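Local coordinates for protein GEO10716p1 (Drosophila melanogaster, PDB 7BTG) that probably acts as a protein arginine phosphatase and belongs to the low molecular weight protein tyrosine phosphatase family, at residues A[49-53]-A[126-132]; A[120-124]-A[138-142]; A[38-42]-A[89-93]; A[20-24]-A[146-150]; A[80-86]-A[106-111]. The protein carries 1 engineered substitution. All coordinates share one frame. Residues are numbered along the deposited sequence.

Contact 1: A[49-53]-A[126-132]; sequences PQARG and PYFIQGM
The start of helix 51-58 packs against the loop that carries the Asp-Pro-Tyr motif of low molecular weight phosphatases, the loop that brings the general acid in this family. Pro49 and Gln50 are extended, with Gln50 at the N-cap; Gly53 N bonds back to Gln50 O. Residues 126-129 form a type I beta turn, and 130-131 run on to Met132. Gln50 CA lies 7.9 Å from Tyr127 CA, and Arg52 CA 7.6 Å from Met132 CA. The polar part is Arg52, chi1 p, which points into the loop. Arg52 NH2 donates to Ile129 O at a very short 2.3 Å, but NH2 is also modelled too close to Gly131 O, so its place is less sure. Arg52 NH1 gives a weak bond to Tyr127 O at 3.3 Å. Among van der Waals contacts, Gln50 OE1 sits over one face of the Tyr127 ring, 3.5 Å from CE2. The hydroxyl of Tyr127 is hydrogen-bonded to Asn44. Met132, m at chi1 and chi2, brings CE to 3.5 Å from Arg52 CB.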
# COMPACT_ATOMS: atom_id res chain seq x y z
N PRO A 49 12.06 -4.51 4.17
CA PRO A 49 10.80 -4.94 4.79
C PRO A 49 11.05 -6.01 5.82
O PRO A 49 12.01 -6.78 5.73
CB PRO A 49 9.98 -5.48 3.61
CG PRO A 49 10.53 -4.74 2.42
CD PRO A 49 12.00 -4.65 2.70
N GLN A 50 10.19 -6.04 6.83
CA GLN A 50 10.40 -6.93 7.95
C GLN A 50 10.46 -8.37 7.47
O GLN A 50 9.65 -8.80 6.63
CB GLN A 50 9.30 -6.77 8.98
CG GLN A 50 9.70 -7.27 10.32
CD GLN A 50 8.54 -7.37 11.28
OE1 GLN A 50 8.64 -6.94 12.44
NE2 GLN A 50 7.43 -7.95 10.82
N ALA A 51 11.40 -9.14 8.03
CA ALA A 51 11.83 -10.38 7.40
C ALA A 51 10.69 -11.37 7.22
O ALA A 51 10.61 -12.05 6.19
CB ALA A 51 12.96 -11.00 8.22
N ARG A 52 9.77 -11.45 8.18
CA ARG A 52 8.71 -12.44 8.05
C ARG A 52 7.72 -12.10 6.94
O ARG A 52 6.91 -12.96 6.59
CB ARG A 52 8.00 -12.62 9.38
CG ARG A 52 7.38 -11.38 9.91
CD ARG A 52 7.43 -11.32 11.43
NE ARG A 52 6.27 -11.88 12.11
CZ ARG A 52 5.69 -11.28 13.16
NH1 ARG A 52 6.16 -10.12 13.58
NH2 ARG A 52 4.65 -11.82 13.77
N GLY A 53 7.77 -10.89 6.39
CA GLY A 53 6.90 -10.51 5.29
C GLY A 53 7.56 -10.83 3.97
O GLY A 53 6.89 -11.23 3.01
N PRO A 126 0.61 -5.66 11.13
CA PRO A 126 1.06 -6.95 11.69
C PRO A 126 2.39 -6.90 12.42
O PRO A 126 2.79 -7.93 12.97
CB PRO A 126 1.20 -7.82 10.43
CG PRO A 126 1.67 -6.86 9.39
CD PRO A 126 0.95 -5.54 9.70
N TYR A 127 3.07 -5.74 12.43
CA TYR A 127 4.42 -5.62 12.98
C TYR A 127 4.57 -6.29 14.34
O TYR A 127 5.55 -7.00 14.58
CB TYR A 127 4.82 -4.15 13.08
CG TYR A 127 6.29 -3.88 13.35
CD1 TYR A 127 6.78 -3.79 14.65
CD2 TYR A 127 7.18 -3.70 12.30
CE1 TYR A 127 8.14 -3.55 14.90
CE2 TYR A 127 8.53 -3.45 12.54
CZ TYR A 127 9.00 -3.38 13.84
OH TYR A 127 10.33 -3.14 14.04
N PHE A 128 3.62 -6.08 15.24
CA PHE A 128 3.74 -6.51 16.63
C PHE A 128 2.88 -7.72 16.95
O PHE A 128 2.75 -8.09 18.12
CB PHE A 128 3.34 -5.36 17.55
CG PHE A 128 1.97 -4.82 17.25
CD1 PHE A 128 1.82 -3.73 16.40
CD2 PHE A 128 0.85 -5.42 17.77
CE1 PHE A 128 0.56 -3.25 16.10
CE2 PHE A 128 -0.42 -4.96 17.47
CZ PHE A 128 -0.56 -3.86 16.63
N ILE A 129 2.27 -8.32 15.94
CA ILE A 129 1.40 -9.47 16.13
C ILE A 129 2.27 -10.72 16.09
O ILE A 129 3.00 -10.94 15.12
CB ILE A 129 0.31 -9.52 15.05
CG1 ILE A 129 -0.62 -8.32 15.20
CG2 ILE A 129 -0.47 -10.82 15.14
CD1 ILE A 129 -1.43 -8.31 16.51
N GLN A 130 2.22 -11.51 17.16
CA GLN A 130 3.11 -12.66 17.26
C GLN A 130 2.73 -13.72 16.23
O GLN A 130 1.56 -14.06 16.07
CB GLN A 130 3.07 -13.25 18.67
CG GLN A 130 4.36 -14.01 19.04
CD GLN A 130 4.22 -14.90 20.28
OE1 GLN A 130 3.69 -14.49 21.31
NE2 GLN A 130 4.70 -16.14 20.18
N GLY A 131 3.73 -14.23 15.53
CA GLY A 131 3.49 -15.26 14.55
C GLY A 131 3.13 -14.66 13.21
O GLY A 131 3.40 -13.49 12.92
N MET A 132 2.50 -15.48 12.37
CA MET A 132 2.22 -15.13 10.99
C MET A 132 0.76 -14.77 10.73
O MET A 132 0.45 -14.33 9.63
CB MET A 132 2.62 -16.29 10.07
CG MET A 132 4.09 -16.43 9.91
SD MET A 132 4.80 -14.97 9.15
CE MET A 132 6.40 -15.65 8.72

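Contact 2: A[120-124]-A[138-142]; sequences DEIIE and AYLQI
Gln141 makes the polar link between helix 133-154 and the loop 120-124. Its NE2 donates to two backbone carbonyls, Ile122 O at 2.7 Å and Asp120 O at 3.3 Å. Its OE1 accepts from a water at 2.6 Å, and the same water accepts from Glu124 N at 3.0 Å. The side chain is m at chi1 and t at chi2, which sends the amide straight at the loop. Residues 122-124 are extended; 138-142 are helical, with Ile142 N bonded to Ala138 O. The nearest CA pair is Ile123 and Ala138, 5.8 Å apart. Ile123 (m, t) fills the apolar part. Its CD1 lies 3.9 Å from Gln141 CB and 3.9 Å from Ile142 CG1, and its CG2 lies 4.1 Å from Ala138 CB. Ile142 also packs on Ala17 and Ile20 of helix 13-27. Ile123 O accepts from Arg13. The loop leads into the Asp-Pro motif of this family. One glutamine amide thus satisfies backbone groups of a loop lacking regular structure, while the isoleucine closes the buried side.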
# COMPACT_ATOMS: atom_id res chain seq x y z
N ASP A 120 -14.42 -5.73 6.73
CA ASP A 120 -13.07 -6.13 6.34
C ASP A 120 -12.28 -4.98 5.74
O ASP A 120 -11.27 -5.20 5.06
CB ASP A 120 -13.13 -7.31 5.37
CG ASP A 120 -13.18 -8.63 6.09
OD1 ASP A 120 -12.10 -9.13 6.47
OD2 ASP A 120 -14.30 -9.14 6.30
N GLU A 121 -12.74 -3.74 5.97
CA GLU A 121 -12.13 -2.54 5.40
C GLU A 121 -10.70 -2.33 5.89
O GLU A 121 -9.84 -1.85 5.13
CB GLU A 121 -12.97 -1.33 5.80
CG GLU A 121 -13.84 -0.71 4.77
CD GLU A 121 -14.17 0.73 5.15
OE1 GLU A 121 -14.30 1.01 6.36
OE2 GLU A 121 -14.27 1.57 4.23
N ILE A 122 -10.44 -2.62 7.16
CA ILE A 122 -9.23 -2.15 7.84
C ILE A 122 -8.12 -3.20 7.74
O ILE A 122 -8.27 -4.33 8.20
CB ILE A 122 -9.53 -1.82 9.31
CG1 ILE A 122 -10.73 -0.89 9.45
CG2 ILE A 122 -8.32 -1.15 9.95
CD1 ILE A 122 -10.49 0.51 8.87
N ILE A 123 -6.98 -2.80 7.20
CA ILE A 123 -5.83 -3.68 7.11
C ILE A 123 -4.91 -3.37 8.28
O ILE A 123 -4.22 -2.35 8.27
CB ILE A 123 -5.14 -3.51 5.75
CG1 ILE A 123 -6.21 -3.63 4.68
CG2 ILE A 123 -4.08 -4.56 5.58
CD1 ILE A 123 -5.73 -3.86 3.30
N GLU A 124 -4.90 -4.24 9.28
CA GLU A 124 -4.21 -4.00 10.54
C GLU A 124 -2.71 -4.21 10.42
O GLU A 124 -2.23 -5.10 9.72
CB GLU A 124 -4.74 -4.93 11.63
CG GLU A 124 -6.26 -5.01 11.75
CD GLU A 124 -6.86 -3.83 12.50
OE1 GLU A 124 -6.40 -2.68 12.27
OE2 GLU A 124 -7.77 -4.05 13.34
N ALA A 138 -3.36 -9.84 6.44
CA ALA A 138 -3.07 -8.63 5.67
C ALA A 138 -2.79 -8.96 4.21
O ALA A 138 -3.22 -8.24 3.31
CB ALA A 138 -1.87 -7.89 6.28
N TYR A 139 -2.05 -10.05 3.97
CA TYR A 139 -1.77 -10.43 2.60
C TYR A 139 -3.06 -10.67 1.83
O TYR A 139 -3.21 -10.21 0.70
CB TYR A 139 -0.88 -11.67 2.58
CG TYR A 139 -0.67 -12.21 1.19
CD1 TYR A 139 -1.56 -13.13 0.63
CD2 TYR A 139 0.41 -11.82 0.42
CE1 TYR A 139 -1.38 -13.62 -0.63
CE2 TYR A 139 0.59 -12.30 -0.85
CZ TYR A 139 -0.31 -13.20 -1.37
OH TYR A 139 -0.14 -13.70 -2.64
N LEU A 140 -4.01 -11.39 2.45
CA LEU A 140 -5.26 -11.71 1.77
C LEU A 140 -6.10 -10.46 1.54
O LEU A 140 -6.63 -10.26 0.44
CB LEU A 140 -6.05 -12.75 2.58
CG LEU A 140 -5.42 -14.16 2.71
CD1 LEU A 140 -6.05 -14.96 3.86
CD2 LEU A 140 -5.50 -14.97 1.39
N GLN A 141 -6.23 -9.60 2.57
CA GLN A 141 -6.92 -8.33 2.39
C GLN A 141 -6.27 -7.49 1.30
O GLN A 141 -6.97 -6.85 0.51
CB GLN A 141 -6.94 -7.53 3.69
CG GLN A 141 -8.06 -7.80 4.66
CD GLN A 141 -7.76 -7.23 6.05
OE1 GLN A 141 -6.70 -7.48 6.61
NE2 GLN A 141 -8.69 -6.45 6.60
N ILE A 142 -4.94 -7.47 1.26
CA ILE A 142 -4.27 -6.63 0.27
C ILE A 142 -4.46 -7.21 -1.12
O ILE A 142 -4.69 -6.48 -2.09
CB ILE A 142 -2.78 -6.48 0.63
CG1 ILE A 142 -2.59 -5.61 1.89
CG2 ILE A 142 -2.03 -5.85 -0.51
CD1 ILE A 142 -1.21 -5.76 2.55
O HOH W 1 -5.98 -7.03 9.11

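Contact 3: A[38-42]-A[89-93]; sequences AGLRS and NLLEL
The loop that follows strand 34-39 meets helix 87-99 through two consecutive side chains, Leu40 and Arg41. Residues 38-39 are extended. Leu40 breaks the extended run with phi/psi of -119/8, and Arg41 is extended again. Residues 89-93 are helical. The nearest CA pair is Leu40 and Asn89, 7.7 Å apart. Leu40 is m, t and points at the helix. Its CD1 lies 3.8 Å from Asn89 CA, its CD2 lies 3.9 Å from Leu93 CD2, and its CB lies 3.8 Å from Glu92 OE1. Leu93, also m, t, reaches on to Val6 of strand 2-7 and Ile82 of strand 81-84. Arg41 folds back with chi1 and chi2 both m. This lets NH1 donate to Leu40 O at 2.8 Å. The guanidinium then meets Glu92 (m, t) edge on, in a two-pronged salt bridge. Arg41 NH1 reaches Glu92 OE1 at 3.0 Å and NH2 reaches OE2 at 2.9 Å, both nearly linear. Asn89, chi1 m, turns OD1 to Met85 N. The contact ties the loop after an outer strand of the parallel sheet to a helix packed on one face. Leucine packing thus lies on the sheet side, and the Arg41-Glu92 ion pair closes the more exposed side.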
# COMPACT_ATOMS: atom_id res chain seq x y z
N ALA A 38 5.58 4.02 0.83
CA ALA A 38 6.19 4.98 1.73
C ALA A 38 5.49 4.89 3.08
O ALA A 38 4.47 4.19 3.23
CB ALA A 38 6.13 6.40 1.15
N GLY A 39 6.02 5.62 4.07
CA GLY A 39 5.56 5.50 5.45
C GLY A 39 5.36 6.85 6.11
O GLY A 39 5.62 7.90 5.52
N LEU A 40 4.90 6.80 7.35
CA LEU A 40 4.53 7.99 8.10
C LEU A 40 5.35 8.20 9.38
O LEU A 40 5.02 9.08 10.19
CB LEU A 40 3.03 7.93 8.42
CG LEU A 40 2.12 7.77 7.18
CD1 LEU A 40 0.74 7.35 7.57
CD2 LEU A 40 2.04 9.06 6.35
N ARG A 41 6.41 7.41 9.60
CA ARG A 41 7.27 7.53 10.78
C ARG A 41 8.69 7.18 10.38
O ARG A 41 8.92 6.42 9.44
CB ARG A 41 6.85 6.61 11.94
CG ARG A 41 5.45 6.79 12.48
CD ARG A 41 5.28 8.03 13.35
NE ARG A 41 3.95 8.03 13.92
CZ ARG A 41 2.86 8.43 13.26
NH1 ARG A 41 2.97 8.88 12.02
NH2 ARG A 41 1.67 8.38 13.83
N SER A 42 9.67 7.71 11.12
CA SER A 42 11.06 7.35 10.83
C SER A 42 11.47 6.00 11.40
O SER A 42 12.60 5.58 11.15
CB SER A 42 12.00 8.44 11.34
OG SER A 42 11.87 8.55 12.75
N ASN A 89 -3.77 6.12 9.19
CA ASN A 89 -2.99 6.53 8.03
C ASN A 89 -3.77 7.53 7.19
O ASN A 89 -3.24 8.57 6.79
CB ASN A 89 -2.62 5.35 7.11
CG ASN A 89 -1.95 4.17 7.80
OD1 ASN A 89 -1.96 3.07 7.24
ND2 ASN A 89 -1.34 4.39 8.97
N LEU A 90 -5.03 7.19 6.89
CA LEU A 90 -5.85 8.04 6.02
C LEU A 90 -5.93 9.46 6.56
O LEU A 90 -5.70 10.42 5.82
CB LEU A 90 -7.25 7.45 5.86
CG LEU A 90 -8.18 8.09 4.84
CD1 LEU A 90 -7.61 7.96 3.46
CD2 LEU A 90 -9.58 7.41 4.90
N LEU A 91 -6.24 9.61 7.85
CA LEU A 91 -6.39 10.94 8.43
C LEU A 91 -5.09 11.72 8.39
O LEU A 91 -5.10 12.93 8.13
CB LEU A 91 -6.90 10.85 9.87
CG LEU A 91 -8.34 10.41 10.06
CD1 LEU A 91 -8.83 10.85 11.42
CD2 LEU A 91 -9.20 10.97 8.96
N GLU A 92 -3.96 11.05 8.66
CA GLU A 92 -2.69 11.77 8.60
C GLU A 92 -2.38 12.18 7.18
O GLU A 92 -1.83 13.27 6.95
CB GLU A 92 -1.56 10.92 9.18
CG GLU A 92 -1.78 10.50 10.63
CD GLU A 92 -0.58 9.80 11.25
OE1 GLU A 92 0.50 9.76 10.63
OE2 GLU A 92 -0.71 9.33 12.39
N LEU A 93 -2.74 11.33 6.20
CA LEU A 93 -2.47 11.67 4.81
C LEU A 93 -3.40 12.77 4.32
O LEU A 93 -3.01 13.59 3.49
CB LEU A 93 -2.60 10.45 3.91
CG LEU A 93 -1.56 9.34 3.92
CD1 LEU A 93 -2.10 8.12 3.19
CD2 LEU A 93 -0.25 9.79 3.27

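Contact 4: A[20-24]-A[146-150]; sequences ILKHL and CERFL. With PO4 (phosphate ion), chain C.
Ile20, on helix 13-27, points at helix 133-154 and sets its CG2 4.1 Å from Cys146 SG. It also packs on Tyr139 and Ile142, earlier on that helix. Leu21 (t, p) follows. Its CA is 6.4 Å from Cys146 CA, its CB is 4.1 Å from Cys146 SG, and its CD1 is 4.0 Å from Leu150 CD1. The two segments are regular helices. Their axes approach to 10.8 Å at a crossing angle of -47°. This is helix-helix packing on one face of the parallel sheet of the phosphatase fold, where Leu21 and Cys146 both touch Phe5 of strand 2-7. Lys22 takes no part in the interface; its chain is t from chi2 to chi4. Lys22 NZ forms a salt bridge with Glu18 and a weak hydrogen bond, 3.2 Å, to O1 of a phosphate probably taken from the crystallisation liquor. Leu24 (m, t) points across one turn on from Ile20. Its CD1 lies 3.7 Å from Cys146 CB, 3.7 Å from Leu150 CD1 and 4.3 Å from Glu147 CG.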
# COMPACT_ATOMS: atom_id res chain seq x y z
N ILE A 20 2.83 -7.03 -4.43
CA ILE A 20 1.65 -7.73 -4.93
C ILE A 20 1.11 -7.05 -6.19
O ILE A 20 0.85 -7.71 -7.20
CB ILE A 20 0.57 -7.79 -3.84
CG1 ILE A 20 0.83 -8.97 -2.91
CG2 ILE A 20 -0.83 -7.84 -4.47
CD1 ILE A 20 -0.01 -8.96 -1.66
N LEU A 21 0.92 -5.74 -6.13
CA LEU A 21 0.38 -5.02 -7.28
C LEU A 21 1.38 -5.02 -8.42
O LEU A 21 0.98 -5.07 -9.60
CB LEU A 21 0.02 -3.59 -6.89
CG LEU A 21 -0.58 -2.82 -8.07
CD1 LEU A 21 -1.81 -3.58 -8.53
CD2 LEU A 21 -0.90 -1.37 -7.72
N LYS A 22 2.67 -4.94 -8.10
CA LYS A 22 3.70 -5.07 -9.13
C LYS A 22 3.56 -6.39 -9.88
O LYS A 22 3.68 -6.42 -11.12
CB LYS A 22 5.09 -4.94 -8.51
CG LYS A 22 5.68 -3.55 -8.63
CD LYS A 22 6.92 -3.36 -7.77
CE LYS A 22 7.51 -1.96 -7.98
NZ LYS A 22 8.84 -1.82 -7.34
N HIS A 23 3.30 -7.48 -9.16
CA HIS A 23 3.10 -8.78 -9.80
C HIS A 23 1.84 -8.78 -10.66
O HIS A 23 1.88 -9.18 -11.82
CB HIS A 23 3.03 -9.89 -8.75
CG HIS A 23 2.91 -11.27 -9.33
ND1 HIS A 23 3.76 -11.75 -10.30
CD2 HIS A 23 2.02 -12.27 -9.09
CE1 HIS A 23 3.41 -12.98 -10.63
NE2 HIS A 23 2.36 -13.32 -9.90
N LEU A 24 0.73 -8.31 -10.10
CA LEU A 24 -0.52 -8.29 -10.85
C LEU A 24 -0.37 -7.57 -12.19
O LEU A 24 -0.86 -8.07 -13.22
CB LEU A 24 -1.63 -7.64 -10.02
CG LEU A 24 -2.15 -8.49 -8.85
CD1 LEU A 24 -3.16 -7.69 -8.04
CD2 LEU A 24 -2.77 -9.82 -9.33
N CYS A 146 -6.32 -5.14 -4.05
CA CYS A 146 -5.70 -4.80 -5.33
C CYS A 146 -6.48 -5.39 -6.50
O CYS A 146 -6.58 -4.77 -7.57
CB CYS A 146 -4.25 -5.29 -5.38
SG CYS A 146 -3.08 -4.44 -4.30
N GLU A 147 -7.00 -6.60 -6.35
CA GLU A 147 -7.74 -7.23 -7.44
C GLU A 147 -8.98 -6.43 -7.80
O GLU A 147 -9.20 -6.09 -8.96
CB GLU A 147 -8.11 -8.65 -7.08
CG GLU A 147 -6.91 -9.49 -6.80
CD GLU A 147 -7.07 -10.89 -7.26
OE1 GLU A 147 -7.41 -11.08 -8.45
OE2 GLU A 147 -6.89 -11.79 -6.42
N ARG A 148 -9.81 -6.11 -6.80
CA ARG A 148 -11.01 -5.35 -7.11
C ARG A 148 -10.68 -3.95 -7.59
O ARG A 148 -11.38 -3.41 -8.44
CB ARG A 148 -11.95 -5.33 -5.90
CG ARG A 148 -12.36 -6.72 -5.52
CD ARG A 148 -13.62 -6.79 -4.74
NE ARG A 148 -13.92 -8.18 -4.39
CZ ARG A 148 -14.58 -9.02 -5.17
NH1 ARG A 148 -15.04 -8.62 -6.35
NH2 ARG A 148 -14.79 -10.27 -4.78
N PHE A 149 -9.58 -3.37 -7.10
CA PHE A 149 -9.18 -2.05 -7.57
C PHE A 149 -8.85 -2.07 -9.06
O PHE A 149 -9.24 -1.16 -9.80
CB PHE A 149 -7.98 -1.54 -6.77
CG PHE A 149 -7.27 -0.38 -7.44
CD1 PHE A 149 -6.00 -0.55 -7.97
CD2 PHE A 149 -7.88 0.84 -7.56
CE1 PHE A 149 -5.34 0.49 -8.58
CE2 PHE A 149 -7.23 1.89 -8.19
CZ PHE A 149 -5.96 1.72 -8.70
N LEU A 150 -8.10 -3.09 -9.51
CA LEU A 150 -7.73 -3.15 -10.92
C LEU A 150 -8.96 -3.36 -11.79
O LEU A 150 -9.11 -2.74 -12.85
CB LEU A 150 -6.72 -4.26 -11.15
CG LEU A 150 -5.28 -4.11 -10.66
CD1 LEU A 150 -4.62 -5.47 -10.67
CD2 LEU A 150 -4.50 -3.15 -11.55
P PO4 C . 11.43 0.09 -4.87
O1 PO4 C . 11.29 0.01 -6.37
O2 PO4 C . 11.09 -1.24 -4.22
O3 PO4 C . 12.86 0.42 -4.54
O4 PO4 C . 10.57 1.25 -4.37

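Contact 5: A[80-86]-A[106-111]; sequences DYIFAMD and CKIQLL
Phe83 and Leu111, the latter just past strand 107-110, form the apolar centre. Leu111 CD1 makes a CH-pi contact over the Phe83 ring, 4.3 Å from the centroid, and Phe83 CB is 3.8 Å from Leu111 CB. Phe83 has chi1 m; Leu111 is t, p. Phe83 shares its sheet face with Tyr81, Lys107 and Gln109. The other face carries Ile82, Ala84, Ile108 and Leu110. Ile82 CD1 lies 3.9 Å from Cys106 SG. Strands 81-84 and 107-110 run parallel, 4.7 Å apart at 25°, with Tyr81 paired to Lys107 and Ala84 to Leu110. The hydrogen-bond ladder is Lys107 N to Asp80 O (2.9 Å), Ile82 N to Lys107 O (2.8 Å), Gln109 N to Ile82 O (3.0 Å), Ala84 N to Gln109 O (2.9 Å) and Leu111 N to Ala84 O (2.8 Å). At the polar edge Gln109 OE1, bonded to Tyr114, lies 3.5 Å from Tyr81 CE1. Asp86 pairs with Arg13. Helix 87-99 completes this beta-alpha-beta unit over the Ile82 face; Phe149 of helix 133-154 meets Tyr81 and Phe83 edge-to-face, and strand 2-7 flanks strand 81-84.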
# COMPACT_ATOMS: atom_id res chain seq x y z
N ASP A 80 -1.24 9.00 -8.73
CA ASP A 80 -2.67 9.06 -9.00
C ASP A 80 -3.48 8.53 -7.83
O ASP A 80 -4.57 9.05 -7.53
CB ASP A 80 -3.00 8.25 -10.27
CG ASP A 80 -2.14 8.66 -11.47
OD1 ASP A 80 -2.21 9.84 -11.89
OD2 ASP A 80 -1.39 7.81 -11.98
N TYR A 81 -2.99 7.49 -7.18
CA TYR A 81 -3.63 6.91 -6.01
C TYR A 81 -2.60 6.81 -4.91
O TYR A 81 -1.45 6.45 -5.17
CB TYR A 81 -4.22 5.53 -6.33
CG TYR A 81 -5.49 5.63 -7.13
CD1 TYR A 81 -6.71 5.65 -6.51
CD2 TYR A 81 -5.45 5.76 -8.53
CE1 TYR A 81 -7.89 5.77 -7.23
CE2 TYR A 81 -6.62 5.88 -9.27
CZ TYR A 81 -7.84 5.88 -8.61
OH TYR A 81 -9.04 6.00 -9.29
N ILE A 82 -2.99 7.18 -3.70
CA ILE A 82 -2.23 6.91 -2.48
C ILE A 82 -3.15 6.15 -1.55
O ILE A 82 -4.22 6.66 -1.17
CB ILE A 82 -1.72 8.20 -1.82
CG1 ILE A 82 -0.79 8.96 -2.77
CG2 ILE A 82 -1.00 7.87 -0.56
CD1 ILE A 82 -0.32 10.28 -2.21
N PHE A 83 -2.79 4.92 -1.23
CA PHE A 83 -3.63 4.01 -0.47
C PHE A 83 -3.14 3.92 0.97
O PHE A 83 -1.98 3.60 1.21
CB PHE A 83 -3.64 2.62 -1.11
CG PHE A 83 -4.38 2.57 -2.42
CD1 PHE A 83 -5.73 2.90 -2.47
CD2 PHE A 83 -3.73 2.22 -3.59
CE1 PHE A 83 -6.41 2.88 -3.66
CE2 PHE A 83 -4.41 2.19 -4.78
CZ PHE A 83 -5.76 2.51 -4.81
N ALA A 84 -4.04 4.23 1.90
CA ALA A 84 -3.83 3.98 3.32
C ALA A 84 -4.28 2.57 3.69
O ALA A 84 -5.19 2.00 3.08
CB ALA A 84 -4.62 5.00 4.14
N MET A 85 -3.64 1.99 4.70
CA MET A 85 -4.10 0.72 5.25
C MET A 85 -5.14 0.91 6.34
O MET A 85 -6.04 0.07 6.50
CB MET A 85 -2.92 -0.08 5.81
CG MET A 85 -1.81 -0.24 4.82
SD MET A 85 -2.31 -1.33 3.42
CE MET A 85 -1.26 -0.64 2.15
N ASP A 86 -5.04 2.04 7.05
CA ASP A 86 -5.69 2.40 8.31
C ASP A 86 -6.46 3.69 8.15
O ASP A 86 -6.10 4.57 7.36
CB ASP A 86 -4.66 2.69 9.43
CG ASP A 86 -4.20 1.49 10.10
OD1 ASP A 86 -5.06 0.59 10.23
OD2 ASP A 86 -3.01 1.42 10.47
N CYS A 106 -3.91 13.87 -6.36
CA CYS A 106 -3.91 12.45 -6.08
C CYS A 106 -5.20 12.08 -5.34
O CYS A 106 -5.71 12.85 -4.52
CB CYS A 106 -2.70 12.08 -5.23
SG CYS A 106 -2.65 12.99 -3.68
N LYS A 107 -5.73 10.91 -5.65
CA LYS A 107 -6.80 10.35 -4.85
C LYS A 107 -6.20 9.59 -3.67
O LYS A 107 -5.31 8.76 -3.85
CB LYS A 107 -7.68 9.44 -5.71
CG LYS A 107 -8.05 10.10 -7.04
CD LYS A 107 -9.27 9.47 -7.68
CE LYS A 107 -10.02 10.49 -8.53
NZ LYS A 107 -11.02 11.24 -7.71
N ILE A 108 -6.67 9.91 -2.47
CA ILE A 108 -6.20 9.29 -1.24
C ILE A 108 -7.33 8.45 -0.67
O ILE A 108 -8.40 8.97 -0.33
CB ILE A 108 -5.74 10.35 -0.22
CG1 ILE A 108 -4.58 11.19 -0.79
CG2 ILE A 108 -5.36 9.66 1.08
CD1 ILE A 108 -4.37 12.53 -0.08
N GLN A 109 -7.11 7.14 -0.54
CA GLN A 109 -8.21 6.25 -0.22
C GLN A 109 -7.74 5.12 0.68
O GLN A 109 -6.58 4.70 0.65
CB GLN A 109 -8.86 5.66 -1.50
CG GLN A 109 -9.35 6.73 -2.51
CD GLN A 109 -9.76 6.15 -3.87
OE1 GLN A 109 -9.48 5.00 -4.20
NE2 GLN A 109 -10.45 6.96 -4.65
N LEU A 110 -8.67 4.64 1.50
CA LEU A 110 -8.48 3.40 2.24
C LEU A 110 -8.41 2.25 1.25
O LEU A 110 -9.37 2.04 0.49
CB LEU A 110 -9.64 3.24 3.21
CG LEU A 110 -9.57 2.30 4.40
CD1 LEU A 110 -8.49 2.76 5.36
CD2 LEU A 110 -10.92 2.31 5.06
N LEU A 111 -7.28 1.54 1.21
CA LEU A 111 -7.14 0.47 0.22
C LEU A 111 -8.22 -0.58 0.39
O LEU A 111 -8.78 -1.08 -0.60
CB LEU A 111 -5.76 -0.18 0.33
CG LEU A 111 -5.61 -1.53 -0.39
CD1 LEU A 111 -5.66 -1.31 -1.89
CD2 LEU A 111 -4.31 -2.23 -0.01

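In the fold
Contact 5 lies near the centre of the chain, is partly buried, and is backbone ladder plus packing. Contacts 3 and 4 are both buried and lie on opposite sides of the chain's centre, about 21 Å apart between centres. Contact 3 joins the loop after strand 34-39 to helix 87-99 and adds a salt bridge; contact 4 is apolar helix packing. Both touch contact 5, through Leu93 on Ile82 and Phe149 on Phe83. Contacts 2 and 4 share helix 133-154 and meet where Tyr139 packs on Ile20. Contact 2 is partly buried and mixes amide bonds with packing. Contact 1 is a surface contact held mainly by an arginine and loop carbonyls. Segments 120-124 and 126-132 flank Asp125 of the Asp-Pro loop.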